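Local coordinates for protein ricin B lectin (Clostridium thermocellum, PDB 3VSF) that probably hydrolyses beta-1,3-galactan from the chain end as a family 43 exo-beta-1,3-galactanase that carries a galactose-binding beta-trefoil module, at residues Thr361-Asn369 / Thr490-Val499; Val423-Leu434 / Gly479-Ala487. All coordinates share one frame; numbering follows the deposited sequence.

Interaction 1: residues Thr361-Asn369 / Thr490-Val499; sequences TRYKLVNKN and TNQHWKLVLV
Leu496 packs over the ring of Tyr363, and this pair lies on the tighter face of an antiparallel pairing between strands 363-367 and 494-498. Leu496 CD2 stands 4.2 Å from the centroid of the Tyr363 ring, 28° off the ring normal, which identifies a CH-pi contact. Leu498 CD1 meets the edge of the same ring, 3.5 Å from Tyr363 CE1. With CG anti to the backbone N (chi1 -169°), Leu496 also brings CD1 to 3.6 Å from Leu365 CD2, and Leu402 of strand 400-404 touches both Leu496 and Tyr363. Further along this face the Trp494 indole has Asn367 CB over its six-membered ring at 4.0 Å from the centroid, while Leu365 O lies in plane at its edge. The indole NE1 is bonded to Ile468 O, so its polar edge is satisfied from a neighbouring strand.

The other face, bearing Lys364, Val366, Lys495 and Val497, is looser: side-chain contacts are few, chiefly Val366 with Val497 and Lys364 CD with Val499 CG2 (3.7 Å), and both lysine chains lead away from the partner strand. Between the faces, Val366 pairs twice with Lys495; the bond from Lys495 N to Val366 O measures 2.7 Å with an N-H...O angle of 167°. Lys364 and Val497 are likewise joined in both directions. Beyond the strands, Lys368 N still reaches His493 O at 2.9 Å, whereas the outermost bonds are weak. Tyr363 is also backbone-bonded to Trp400, so strand 363-367 is flanked by 494-498 and 400-404, closing the six-stranded barrel of a ricin-type beta-trefoil.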
loop_
_atom_site.group_PDB
_atom_site.type_symbol
_atom_site.label_atom_id
_atom_site.label_comp_id
_atom_site.label_asym_id
_atom_site.label_seq_id
_atom_site.Cartn_x
_atom_site.Cartn_y
_atom_site.Cartn_z
ATOM N N THR A 361 -3.787 17.509 19.300
ATOM C CA THR A 361 -4.358 17.612 20.640
ATOM C C THR A 361 -4.611 16.234 21.251
ATOM O O THR A 361 -5.324 15.410 20.678
ATOM C CB THR A 361 -5.674 18.413 20.643
ATOM O OG1 THR A 361 -5.430 19.742 20.165
ATOM C CG2 THR A 361 -6.248 18.487 22.048
ATOM N N ARG A 362 -4.018 15.994 22.416
ATOM C CA ARG A 362 -4.176 14.724 23.118
ATOM C C ARG A 362 -5.379 14.763 24.057
ATOM O O ARG A 362 -5.709 15.812 24.611
ATOM C CB ARG A 362 -2.906 14.395 23.903
ATOM C CG ARG A 362 -1.698 14.078 23.036
ATOM C CD ARG A 362 -0.407 14.256 23.818
ATOM N NE ARG A 362 0.589 13.237 23.492
ATOM C CZ ARG A 362 1.452 13.325 22.485
ATOM N NH1 ARG A 362 1.443 14.385 21.689
ATOM N NH2 ARG A 362 2.322 12.347 22.271
ATOM N N TYR A 363 -6.032 13.619 24.234
ATOM C CA TYR A 363 -7.223 13.549 25.074
ATOM C C TYR A 363 -7.236 12.337 25.999
ATOM O O TYR A 363 -6.554 11.340 25.756
ATOM C CB TYR A 363 -8.489 13.527 24.214
ATOM C CG TYR A 363 -8.752 14.797 23.439
ATOM C CD1 TYR A 363 -9.321 15.904 24.056
ATOM C CD2 TYR A 363 -8.451 14.883 22.087
ATOM C CE1 TYR A 363 -9.572 17.065 23.349
ATOM C CE2 TYR A 363 -8.698 16.040 21.372
ATOM C CZ TYR A 363 -9.259 17.127 22.008
ATOM O OH TYR A 363 -9.506 18.281 21.301
ATOM N N LYS A 364 -8.022 12.442 27.065
ATOM C CA LYS A 364 -8.328 11.313 27.932
ATOM C C LYS A 364 -9.839 11.148 27.987
ATOM O O LYS A 364 -10.571 12.133 28.085
ATOM C CB LYS A 364 -7.782 11.540 29.341
ATOM C CG LYS A 364 -6.340 11.106 29.541
ATOM C CD LYS A 364 -5.867 11.438 30.949
ATOM C CE LYS A 364 -4.490 10.856 31.229
ATOM N NZ LYS A 364 -4.511 9.367 31.260
ATOM N N LEU A 365 -10.307 9.908 27.916
ATOM C CA LEU A 365 -11.739 9.636 27.987
ATOM C C LEU A 365 -12.114 9.069 29.351
ATOM O O LEU A 365 -11.850 7.904 29.644
ATOM C CB LEU A 365 -12.164 8.687 26.866
ATOM C CG LEU A 365 -12.097 9.283 25.458
ATOM C CD1 LEU A 365 -12.435 8.243 24.406
ATOM C CD2 LEU A 365 -13.027 10.481 25.349
ATOM N N VAL A 366 -12.735 9.903 30.179
ATOM C CA VAL A 366 -13.064 9.524 31.547
ATOM C C VAL A 366 -14.514 9.069 31.677
ATOM O O VAL A 366 -15.437 9.798 31.316
ATOM C CB VAL A 366 -12.826 10.695 32.519
ATOM C CG1 VAL A 366 -12.951 10.220 33.956
ATOM C CG2 VAL A 366 -11.460 11.313 32.273
ATOM N N ASN A 367 -14.705 7.861 32.198
ATOM C CA ASN A 367 -16.040 7.318 32.408
ATOM C C ASN A 367 -16.748 8.009 33.570
ATOM O O ASN A 367 -16.148 8.252 34.617
ATOM C CB ASN A 367 -15.970 5.810 32.659
ATOM C CG ASN A 367 -17.342 5.163 32.707
ATOM O OD1 ASN A 367 -18.256 5.566 31.987
ATOM N ND2 ASN A 367 -17.493 4.157 33.562
ATOM N N LYS A 368 -18.024 8.328 33.380
ATOM C CA LYS A 368 -18.801 9.018 34.403
ATOM C C LYS A 368 -19.008 8.150 35.638
ATOM O O LYS A 368 -18.827 8.606 36.766
ATOM C CB LYS A 368 -20.154 9.464 33.842
ATOM C CG LYS A 368 -21.097 10.052 34.881
ATOM C CD LYS A 368 -20.470 11.240 35.592
ATOM C CE LYS A 368 -21.391 11.792 36.669
ATOM N NZ LYS A 368 -20.764 12.922 37.412
ATOM N N ASN A 369 -19.382 6.893 35.418
ATOM C CA ASN A 369 -19.703 5.986 36.515
ATOM C C ASN A 369 -18.487 5.497 37.299
ATOM O O ASN A 369 -18.496 5.495 38.529
ATOM C CB ASN A 369 -20.509 4.792 36.001
ATOM C CG ASN A 369 -20.764 3.756 37.078
ATOM O OD1 ASN A 369 -21.631 3.934 37.932
ATOM N ND2 ASN A 369 -20.010 2.663 37.039
ATOM N N THR A 490 -24.833 5.605 33.175
ATOM C CA THR A 490 -23.669 6.466 33.354
ATOM C C THR A 490 -22.384 5.760 32.938
ATOM O O THR A 490 -21.348 6.399 32.750
ATOM C CB THR A 490 -23.536 6.951 34.808
ATOM O OG1 THR A 490 -23.453 5.821 35.686
ATOM C CG2 THR A 490 -24.736 7.802 35.195
ATOM N N ASN A 491 -22.452 4.440 32.798
ATOM C CA ASN A 491 -21.306 3.671 32.334
ATOM C C ASN A 491 -21.120 3.834 30.830
ATOM O O ASN A 491 -20.181 3.294 30.245
ATOM C CB ASN A 491 -21.462 2.193 32.693
ATOM C CG ASN A 491 -22.646 1.545 32.001
ATOM O OD1 ASN A 491 -23.701 2.161 31.840
ATOM N ND2 ASN A 491 -22.475 0.296 31.583
ATOM N N GLN A 492 -22.026 4.589 30.214
ATOM C CA GLN A 492 -21.981 4.843 28.781
ATOM C C GLN A 492 -21.638 6.301 28.493
ATOM O O GLN A 492 -21.538 6.709 27.336
ATOM C CB GLN A 492 -23.323 4.491 28.138
ATOM C CG GLN A 492 -23.723 3.036 28.298
ATOM C CD GLN A 492 -25.093 2.744 27.723
ATOM O OE1 GLN A 492 -25.913 3.647 27.554
ATOM N NE2 GLN A 492 -25.349 1.479 27.415
ATOM N N HIS A 493 -21.462 7.082 29.554
ATOM C CA HIS A 493 -21.152 8.502 29.417
ATOM C C HIS A 493 -19.669 8.765 29.657
ATOM O O HIS A 493 -19.100 8.307 30.648
ATOM C CB HIS A 493 -22.003 9.328 30.383
ATOM C CG HIS A 493 -23.479 9.143 30.198
ATOM N ND1 HIS A 493 -24.413 9.749 31.011
ATOM C CD2 HIS A 493 -24.179 8.421 29.293
ATOM C CE1 HIS A 493 -25.625 9.407 30.614
ATOM N NE2 HIS A 493 -25.513 8.602 29.574
ATOM N N TRP A 494 -19.046 9.502 28.743
ATOM C CA TRP A 494 -17.612 9.760 28.816
ATOM C C TRP A 494 -17.298 11.251 28.739
ATOM O O TRP A 494 -17.931 11.991 27.988
ATOM C CB TRP A 494 -16.884 9.018 27.693
ATOM C CG TRP A 494 -17.115 7.540 27.706
ATOM C CD1 TRP A 494 -18.198 6.877 27.207
ATOM C CD2 TRP A 494 -16.244 6.538 28.245
ATOM N NE1 TRP A 494 -18.055 5.525 27.403
ATOM C CE2 TRP A 494 -16.864 5.291 28.037
ATOM C CE3 TRP A 494 -15.001 6.576 28.882
ATOM C CZ2 TRP A 494 -16.284 4.092 28.445
ATOM C CZ3 TRP A 494 -14.426 5.385 29.286
ATOM C CH2 TRP A 494 -15.067 4.161 29.066
ATOM N N LYS A 495 -16.315 11.684 29.523
ATOM C CA LYS A 495 -15.878 13.075 29.505
ATOM C C LYS A 495 -14.573 13.235 28.735
ATOM O O LYS A 495 -13.619 12.486 28.944
ATOM C CB LYS A 495 -15.719 13.615 30.929
ATOM C CG LYS A 495 -14.933 14.916 31.005
ATOM C CD LYS A 495 -15.061 15.584 32.366
ATOM C CE LYS A 495 -16.429 16.227 32.540
ATOM N NZ LYS A 495 -16.519 17.024 33.796
ATOM N N LEU A 496 -14.542 14.217 27.839
ATOM C CA LEU A 496 -13.354 14.495 27.043
ATOM C C LEU A 496 -12.462 15.499 27.772
ATOM O O LEU A 496 -12.851 16.647 27.981
ATOM C CB LEU A 496 -13.756 15.037 25.671
ATOM C CG LEU A 496 -12.663 15.132 24.605
ATOM C CD1 LEU A 496 -12.086 13.757 24.315
ATOM C CD2 LEU A 496 -13.211 15.763 23.335
ATOM N N VAL A 497 -11.267 15.059 28.157
ATOM C CA VAL A 497 -10.362 15.896 28.939
ATOM C C VAL A 497 -9.022 16.123 28.241
ATOM O O VAL A 497 -8.286 15.174 27.970
ATOM C CB VAL A 497 -10.098 15.283 30.329
ATOM C CG1 VAL A 497 -9.060 16.101 31.082
ATOM C CG2 VAL A 497 -11.392 15.191 31.122
ATOM N N LEU A 498 -8.709 17.385 27.963
ATOM C CA LEU A 498 -7.441 17.743 27.336
ATOM C C LEU A 498 -6.264 17.434 28.255
ATOM O O LEU A 498 -6.369 17.559 29.475
ATOM C CB LEU A 498 -7.423 19.226 26.950
ATOM C CG LEU A 498 -8.212 19.670 25.714
ATOM C CD1 LEU A 498 -9.704 19.425 25.886
ATOM C CD2 LEU A 498 -7.943 21.138 25.410
ATOM N N VAL A 499 -5.143 17.031 27.664
ATOM C CA VAL A 499 -3.937 16.725 28.426
ATOM C C VAL A 499 -2.687 17.244 27.723
ATOM O O VAL A 499 -2.728 17.600 26.547
ATOM C CB VAL A 499 -3.786 15.212 28.668
ATOM C CG1 VAL A 499 -2.406 14.900 29.227
ATOM C CG2 VAL A 499 -4.877 14.715 29.606
#

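Interaction 2: residues Val423-Leu434 / Gly479-Ala487; sequences VKDESKEDGGVL and GIIQQWSDA
Asp430 lies over one face of the Trp484 indole, its CB 3.6 Å from the centroid of the six-membered ring and only 11° off the normal. The carboxylate plane is nearly parallel to the indole, so the acid is stacked on the ring, while Gly431 N approaches the ring obliquely. CG of Asp430 stands anti to its carbonyl carbon (chi1 -76°), and from there OD1 accepts from Ser485 twice. Ser485 OG, 3.0 Å away, meets the syn lone pair of Asp430 OD1; Ser485 N comes from above the carboxylate plane. Lys466 donates to Ser485 OG and forms a long, weak ion pair with Asp430.

The amide of Gln483 reaches into the 423-434 loop. Its NE2 gives a straight bond to Ser427 O (3.3 Å, 167° at the hydrogen), with the acceptor in the amide plane although the donor sits well above the carbonyl plane; a second bond, to Glu429 O, is weak. At the amide's oxygen, OE1 touches Val423 CG1 at 3.5 Å. Ser427 OG accepts from Glu429 N in an ST turn, and a type II turn from Glu429 to Gly432 presents Gly431 N to Gln483 O at 2.8 Å, nearly along the C=O axis. Leu434 N to Ile481 O, 3.1 Å, continues the antiparallel pairing along strands 432-434 and 479-484.

The buried Gln483 amide is thus bonded to Ser427 O and, weakly, to Glu429 O of the loop that carries the galactose-binding Asp425, and the two Ser485 donors, with Lys466 nearby, would be expected to favour an ionised Asp430.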
loop_
_atom_site.group_PDB
_atom_site.type_symbol
_atom_site.label_atom_id
_atom_site.label_comp_id
_atom_site.label_asym_id
_atom_site.label_seq_id
_atom_site.Cartn_x
_atom_site.Cartn_y
_atom_site.Cartn_z
ATOM N N VAL A 423 -14.384 -1.588 16.570
ATOM C CA VAL A 423 -15.353 -2.579 17.018
ATOM C C VAL A 423 -15.036 -3.921 16.364
ATOM O O VAL A 423 -15.277 -4.115 15.173
ATOM C CB VAL A 423 -16.793 -2.168 16.669
ATOM C CG1 VAL A 423 -17.781 -3.186 17.215
ATOM C CG2 VAL A 423 -17.097 -0.782 17.215
ATOM N N LYS A 424 -14.491 -4.839 17.155
ATOM C CA LYS A 424 -14.021 -6.131 16.660
ATOM C C LYS A 424 -14.972 -6.790 15.659
ATOM O O LYS A 424 -16.168 -6.926 15.915
ATOM C CB LYS A 424 -13.758 -7.077 17.835
ATOM C CG LYS A 424 -13.199 -8.436 17.444
ATOM C CD LYS A 424 -12.959 -9.297 18.676
ATOM C CE LYS A 424 -12.518 -10.703 18.307
ATOM N NZ LYS A 424 -11.216 -10.710 17.583
ATOM N N ASP A 425 -14.422 -7.187 14.514
ATOM C CA ASP A 425 -15.169 -7.917 13.492
ATOM C C ASP A 425 -16.436 -7.195 13.037
ATOM O O ASP A 425 -17.405 -7.833 12.621
ATOM C CB ASP A 425 -15.512 -9.326 13.984
ATOM C CG ASP A 425 -14.278 -10.137 14.332
ATOM O OD1 ASP A 425 -13.223 -9.919 13.700
ATOM O OD2 ASP A 425 -14.361 -10.994 15.239
ATOM N N GLU A 426 -16.422 -5.869 13.113
ATOM C CA GLU A 426 -17.561 -5.058 12.694
ATOM C C GLU A 426 -18.871 -5.553 13.299
ATOM O O GLU A 426 -19.900 -5.592 12.626
ATOM C CB GLU A 426 -17.668 -5.024 11.167
ATOM C CG GLU A 426 -16.545 -4.264 10.480
ATOM C CD GLU A 426 -16.709 -4.219 8.974
ATOM O OE1 GLU A 426 -16.897 -5.291 8.362
ATOM O OE2 GLU A 426 -16.654 -3.109 8.402
ATOM N N SER A 427 -18.822 -5.929 14.572
ATOM C CA SER A 427 -19.996 -6.444 15.267
ATOM C C SER A 427 -21.117 -5.412 15.320
ATOM O O SER A 427 -20.867 -4.207 15.334
ATOM C CB SER A 427 -19.622 -6.885 16.685
ATOM O OG SER A 427 -20.752 -7.378 17.384
ATOM N N LYS A 428 -22.353 -5.897 15.343
ATOM C CA LYS A 428 -23.525 -5.036 15.454
ATOM C C LYS A 428 -24.338 -5.406 16.688
ATOM O O LYS A 428 -25.457 -4.929 16.869
ATOM C CB LYS A 428 -24.409 -5.169 14.213
ATOM C CG LYS A 428 -23.839 -4.549 12.950
ATOM C CD LYS A 428 -24.767 -3.466 12.418
ATOM C CE LYS A 428 -24.442 -3.106 10.977
ATOM N NZ LYS A 428 -25.322 -2.018 10.462
ATOM N N GLU A 429 -23.772 -6.260 17.533
ATOM C CA GLU A 429 -24.502 -6.811 18.668
ATOM C C GLU A 429 -24.093 -6.177 19.995
ATOM O O GLU A 429 -22.995 -5.634 20.124
ATOM C CB GLU A 429 -24.299 -8.327 18.737
ATOM C CG GLU A 429 -24.589 -9.050 17.431
ATOM C CD GLU A 429 -26.033 -8.906 16.992
ATOM O OE1 GLU A 429 -26.932 -9.009 17.854
ATOM O OE2 GLU A 429 -26.268 -8.685 15.786
ATOM N N ASP A 430 -24.986 -6.247 20.977
ATOM C CA ASP A 430 -24.666 -5.809 22.329
ATOM C C ASP A 430 -23.553 -6.677 22.901
ATOM O O ASP A 430 -23.530 -7.889 22.691
ATOM C CB ASP A 430 -25.899 -5.890 23.235
ATOM C CG ASP A 430 -26.888 -4.770 22.980
ATOM O OD1 ASP A 430 -26.475 -3.714 22.455
ATOM O OD2 ASP A 430 -28.080 -4.941 23.317
ATOM N N GLY A 431 -22.631 -6.054 23.625
ATOM C CA GLY A 431 -21.537 -6.778 24.241
ATOM C C GLY A 431 -20.362 -6.953 23.303
ATOM O O GLY A 431 -19.363 -7.579 23.657
ATOM N N GLY A 432 -20.485 -6.400 22.100
ATOM C CA GLY A 432 -19.417 -6.459 21.118
ATOM C C GLY A 432 -18.162 -5.769 21.614
ATOM O O GLY A 432 -18.147 -4.556 21.820
ATOM N N VAL A 433 -17.104 -6.550 21.805
ATOM C CA VAL A 433 -15.852 -6.041 22.354
ATOM C C VAL A 433 -15.199 -4.976 21.476
ATOM O O VAL A 433 -15.229 -5.064 20.248
ATOM C CB VAL A 433 -14.850 -7.189 22.598
ATOM C CG1 VAL A 433 -13.442 -6.774 22.197
ATOM C CG2 VAL A 433 -14.899 -7.637 24.052
ATOM N N LEU A 434 -14.616 -3.967 22.117
ATOM C CA LEU A 434 -13.850 -2.943 21.416
ATOM C C LEU A 434 -12.355 -3.221 21.524
ATOM O O LEU A 434 -11.866 -3.636 22.575
ATOM C CB LEU A 434 -14.165 -1.553 21.972
ATOM C CG LEU A 434 -15.228 -0.734 21.237
ATOM C CD1 LEU A 434 -16.501 -1.541 21.044
ATOM C CD2 LEU A 434 -15.516 0.563 21.979
ATOM N N GLY A 479 -11.602 -3.181 33.437
ATOM C CA GLY A 479 -12.973 -3.313 32.979
ATOM C C GLY A 479 -13.050 -3.301 31.465
ATOM O O GLY A 479 -12.542 -2.386 30.818
ATOM N N ILE A 480 -13.682 -4.322 30.898
ATOM C CA ILE A 480 -13.769 -4.455 29.450
ATOM C C ILE A 480 -14.612 -3.350 28.827
ATOM O O ILE A 480 -15.749 -3.119 29.236
ATOM C CB ILE A 480 -14.351 -5.822 29.033
ATOM C CG1 ILE A 480 -13.393 -6.955 29.401
ATOM C CG2 ILE A 480 -14.638 -5.843 27.540
ATOM C CD1 ILE A 480 -13.403 -7.319 30.872
ATOM N N ILE A 481 -14.046 -2.667 27.838
ATOM C CA ILE A 481 -14.785 -1.666 27.078
ATOM C C ILE A 481 -15.455 -2.332 25.885
ATOM O O ILE A 481 -14.804 -3.032 25.110
ATOM C CB ILE A 481 -13.870 -0.532 26.588
ATOM C CG1 ILE A 481 -13.202 0.159 27.778
ATOM C CG2 ILE A 481 -14.663 0.471 25.767
ATOM C CD1 ILE A 481 -14.181 0.744 28.771
ATOM N N GLN A 482 -16.757 -2.114 25.740
ATOM C CA GLN A 482 -17.532 -2.811 24.723
ATOM C C GLN A 482 -18.492 -1.893 23.979
ATOM O O GLN A 482 -18.419 -0.668 24.081
ATOM C CB GLN A 482 -18.324 -3.955 25.359
ATOM C CG GLN A 482 -19.404 -3.485 26.322
ATOM C CD GLN A 482 -20.150 -4.631 26.978
ATOM O OE1 GLN A 482 -19.698 -5.775 26.955
ATOM N NE2 GLN A 482 -21.301 -4.327 27.566
ATOM N N GLN A 483 -19.396 -2.514 23.232
ATOM C CA GLN A 483 -20.395 -1.811 22.448
ATOM C C GLN A 483 -21.768 -2.196 22.985
ATOM O O GLN A 483 -22.025 -3.370 23.248
ATOM C CB GLN A 483 -20.267 -2.227 20.983
ATOM C CG GLN A 483 -21.139 -1.459 20.014
ATOM C CD GLN A 483 -21.027 -1.996 18.601
ATOM O OE1 GLN A 483 -20.687 -1.265 17.670
ATOM N NE2 GLN A 483 -21.309 -3.283 18.433
ATOM N N TRP A 484 -22.648 -1.216 23.158
ATOM C CA TRP A 484 -23.965 -1.492 23.723
ATOM C C TRP A 484 -24.984 -0.424 23.344
ATOM O O TRP A 484 -24.631 0.731 23.111
ATOM C CB TRP A 484 -23.871 -1.609 25.245
ATOM C CG TRP A 484 -25.008 -2.357 25.871
ATOM C CD1 TRP A 484 -26.236 -1.862 26.195
ATOM C CD2 TRP A 484 -25.016 -3.737 26.259
ATOM N NE1 TRP A 484 -27.011 -2.848 26.757
ATOM C CE2 TRP A 484 -26.284 -4.009 26.808
ATOM C CE3 TRP A 484 -24.075 -4.769 26.193
ATOM C CZ2 TRP A 484 -26.636 -5.268 27.287
ATOM C CZ3 TRP A 484 -24.426 -6.019 26.670
ATOM C CH2 TRP A 484 -25.695 -6.258 27.209
ATOM N N SER A 485 -26.252 -0.819 23.287
ATOM C CA SER A 485 -27.332 0.104 22.959
ATOM C C SER A 485 -27.385 1.254 23.958
ATOM O O SER A 485 -27.026 1.090 25.124
ATOM C CB SER A 485 -28.673 -0.630 22.944
ATOM O OG SER A 485 -28.651 -1.718 22.037
ATOM N N ASP A 486 -27.836 2.415 23.496
ATOM C CA ASP A 486 -27.975 3.580 24.360
ATOM C C ASP A 486 -29.050 3.344 25.418
ATOM O O ASP A 486 -30.242 3.480 25.146
ATOM C CB ASP A 486 -28.309 4.823 23.531
ATOM C CG ASP A 486 -28.529 6.056 24.390
ATOM O OD1 ASP A 486 -28.007 6.098 25.524
ATOM O OD2 ASP A 486 -29.222 6.985 23.925
ATOM N N ALA A 487 -28.618 2.990 26.625
ATOM C CA ALA A 487 -29.540 2.694 27.715
ATOM C C ALA A 487 -29.613 3.836 28.726
ATOM O O ALA A 487 -30.340 3.753 29.716
ATOM C CB ALA A 487 -29.147 1.396 28.405
#

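Both contacts belong to the ricin-type beta-trefoil module, with centres about 18 Å apart. Along the chain, interaction 2 is nested within the loop closed by interaction 1, because 423-434 and 479-487 both fall between 361-369 and 490-499. Strands 479-484 and 494-498 are consecutive yet belong to different sheets: the former to the curled sheet with 385-390 and 432-437, the latter to the six-stranded barrel sheet that also holds 363-367. The connection is direct: Gln492 NE2 lies 2.9 Å from Ser485 O, a probable hydrogen bond, and Trp494 CH2 packs 3.5 Å from Ile481 CD1. Chain closure in interaction 1 is therefore physically continuous with the segment that meets the galactose-site loop in interaction 2.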